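PDB 2H8G: 5'-Methylthioadenosine Nucleosidase from Arabidopsis thaliana, which belongs to the phosphorylase superfamily of alpha/beta proteins and holds adenine in a pocket. Local coordinates for residues H69-I74 with I256-N260. Residues are numbered along the deposited sequence; the frame is centred on the assembly and turned at random.
Sequences HKDLRI and INFIN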
loop_
_atom_site.group_PDB
_atom_site.type_symbol
_atom_site.label_atom_id
_atom_site.label_comp_id
_atom_site.label_asym_id
_atom_site.label_seq_id
_atom_site.Cartn_x
_atom_site.Cartn_y
_atom_site.Cartn_z
ATOM N N HIS A 69 -5.360 -15.079 -26.257
ATOM C CA HIS A 69 -5.709 -16.489 -26.203
ATOM C C HIS A 69 -7.186 -16.592 -26.543
ATOM O O HIS A 69 -8.038 -16.150 -25.775
ATOM C CB HIS A 69 -5.463 -17.058 -24.806
ATOM C CG HIS A 69 -5.685 -18.535 -24.714
ATOM N ND1 HIS A 69 -4.913 -19.447 -25.400
ATOM C CD2 HIS A 69 -6.602 -19.257 -24.028
ATOM C CE1 HIS A 69 -5.344 -20.668 -25.140
ATOM N NE2 HIS A 69 -6.367 -20.581 -24.310
ATOM N N LYS A 70 -7.483 -17.168 -27.703
ATOM C CA LYS A 70 -8.858 -17.316 -28.156
ATOM C C LYS A 70 -9.544 -15.958 -28.223
ATOM O O LYS A 70 -9.085 -15.061 -28.929
ATOM C CB LYS A 70 -9.629 -18.254 -27.222
ATOM C CG LYS A 70 -9.070 -19.668 -27.185
ATOM C CD LYS A 70 -9.833 -20.549 -26.211
ATOM C CE LYS A 70 -9.212 -21.936 -26.129
ATOM N NZ LYS A 70 -9.919 -22.811 -25.152
ATOM N N ASP A 71 -10.635 -15.802 -27.482
ATOM C CA ASP A 71 -11.379 -14.548 -27.483
ATOM C C ASP A 71 -11.073 -13.671 -26.271
ATOM O O ASP A 71 -11.865 -12.800 -25.914
ATOM C CB ASP A 71 -12.882 -14.836 -27.533
ATOM C CG ASP A 71 -13.260 -15.775 -28.665
ATOM O OD1 ASP A 71 -12.923 -16.977 -28.585
ATOM O OD2 ASP A 71 -13.890 -15.311 -29.640
ATOM N N LEU A 72 -9.923 -13.894 -25.645
ATOM C CA LEU A 72 -9.549 -13.114 -24.471
ATOM C C LEU A 72 -8.201 -12.417 -24.578
ATOM O O LEU A 72 -7.209 -13.011 -25.000
ATOM C CB LEU A 72 -9.528 -14.004 -23.222
ATOM C CG LEU A 72 -10.846 -14.471 -22.606
ATOM C CD1 LEU A 72 -10.547 -15.442 -21.470
ATOM C CD2 LEU A 72 -11.630 -13.274 -22.092
ATOM N N ARG A 73 -8.176 -11.146 -24.191
ATOM C CA ARG A 73 -6.942 -10.382 -24.177
ATOM C C ARG A 73 -6.377 -10.672 -22.795
ATOM O O ARG A 73 -7.077 -10.514 -21.796
ATOM C CB ARG A 73 -7.222 -8.884 -24.316
ATOM C CG ARG A 73 -7.689 -8.457 -25.697
ATOM C CD ARG A 73 -7.978 -6.963 -25.737
ATOM N NE ARG A 73 -8.200 -6.482 -27.099
ATOM C CZ ARG A 73 -7.268 -6.472 -28.048
ATOM N NH1 ARG A 73 -6.046 -6.915 -27.785
ATOM N NH2 ARG A 73 -7.556 -6.017 -29.261
ATOM N N ILE A 74 -5.130 -11.118 -22.736
ATOM C CA ILE A 74 -4.517 -11.434 -21.455
ATOM C C ILE A 74 -3.368 -10.500 -21.125
ATOM O O ILE A 74 -2.425 -10.356 -21.901
ATOM C CB ILE A 74 -3.984 -12.880 -21.427
ATOM C CG1 ILE A 74 -5.111 -13.856 -21.760
ATOM C CG2 ILE A 74 -3.397 -13.191 -20.052
ATOM C CD1 ILE A 74 -4.669 -15.298 -21.817
ATOM N N ILE A 256 -8.288 -19.624 -17.197
ATOM C CA ILE A 256 -8.367 -18.810 -18.404
ATOM C C ILE A 256 -9.257 -19.471 -19.452
ATOM O O ILE A 256 -10.117 -18.818 -20.047
ATOM C CB ILE A 256 -6.964 -18.557 -19.003
ATOM C CG1 ILE A 256 -6.235 -17.506 -18.166
ATOM C CG2 ILE A 256 -7.079 -18.091 -20.448
ATOM C CD1 ILE A 256 -6.988 -16.190 -18.057
ATOM N N ASN A 257 -9.063 -20.766 -19.670
ATOM C CA ASN A 257 -9.870 -21.475 -20.654
ATOM C C ASN A 257 -11.335 -21.574 -20.246
ATOM O O ASN A 257 -12.217 -21.685 -21.099
ATOM C CB ASN A 257 -9.290 -22.864 -20.916
ATOM C CG ASN A 257 -8.098 -22.822 -21.852
ATOM O OD1 ASN A 257 -8.197 -22.320 -22.974
ATOM N ND2 ASN A 257 -6.965 -23.345 -21.400
ATOM N N PHE A 258 -11.599 -21.521 -18.944
ATOM C CA PHE A 258 -12.971 -21.581 -18.449
ATOM C C PHE A 258 -13.661 -20.240 -18.689
ATOM O O PHE A 258 -14.805 -20.187 -19.144
ATOM C CB PHE A 258 -12.992 -21.880 -16.951
ATOM C CG PHE A 258 -14.375 -21.947 -16.370
ATOM C CD1 PHE A 258 -15.137 -23.104 -16.485
ATOM C CD2 PHE A 258 -14.924 -20.844 -15.724
ATOM C CE1 PHE A 258 -16.426 -23.163 -15.962
ATOM C CE2 PHE A 258 -16.214 -20.893 -15.199
ATOM C CZ PHE A 258 -16.965 -22.056 -15.318
ATOM N N ILE A 259 -12.955 -19.160 -18.368
ATOM C CA ILE A 259 -13.482 -17.808 -18.530
ATOM C C ILE A 259 -13.782 -17.447 -19.983
ATOM O O ILE A 259 -14.763 -16.760 -20.269
ATOM C CB ILE A 259 -12.494 -16.765 -17.960
ATOM C CG1 ILE A 259 -12.426 -16.901 -16.438
ATOM C CG2 ILE A 259 -12.916 -15.355 -18.359
ATOM C CD1 ILE A 259 -11.382 -16.011 -15.796
ATOM N N ASN A 260 -12.936 -17.913 -20.894
ATOM C CA ASN A 260 -13.106 -17.614 -22.310
ATOM C C ASN A 260 -14.513 -17.928 -22.807
ATOM O O ASN A 260 -15.051 -19.001 -22.546
ATOM C CB ASN A 260 -12.069 -18.385 -23.132
ATOM C CG ASN A 260 -12.181 -18.110 -24.622
ATOM O OD1 ASN A 260 -12.850 -18.843 -25.354
ATOM N ND2 ASN A 260 -11.536 -17.041 -25.076
#
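L72 and N260 bring the two backbones closest, 6.1 Å between their CA atoms, where a beta-hairpin turn meets the C-terminal end of helix 233-259. Residues 69-72 form a type II' turn, closed by H69 N to L72 O and L72 N to H69 O bonds and linking antiparallel strands 63-69 and 72-78. On the helix side, N260 N still bonds to I256 O, although N260 itself has left helical geometry. The polar grip centres on the amide oxygen of N257. H69 NE2 donates to N257 OD1 at 2.9 Å, nearly straight (160°), with the oxygen in the imidazole plane and the ring turned 66° from the amide. K70 NZ donates a second hydrogen bond to N257 OD1 (2.8 Å) from the other face of the amide plane, so the oxygen is held between two donors. The K70 chain, extended beyond CG, carries its ammonium group there and crosses the N257 side chain at about a right angle. N260 packs broadly against the turn, its CB 3.7 Å from L72 CD1 and its amide beside K70 CB and CD. On the buried side, L72 CD1 lies 3.9 Å from I259 CG2, and I256 CG2 touches H69 CD2 (3.8 Å) and I74 CD1 (3.9 Å). F46 adds an edge-to-face contact with the H69 ring and also touches I74 and I256, while I26 covers L72 and I259. Here an alpha/beta fold of the phosphorylase superfamily seats the end of its last long helix against a beta-hairpin of the central mixed sheet, through apolar contacts bordered by the polar cluster at N257.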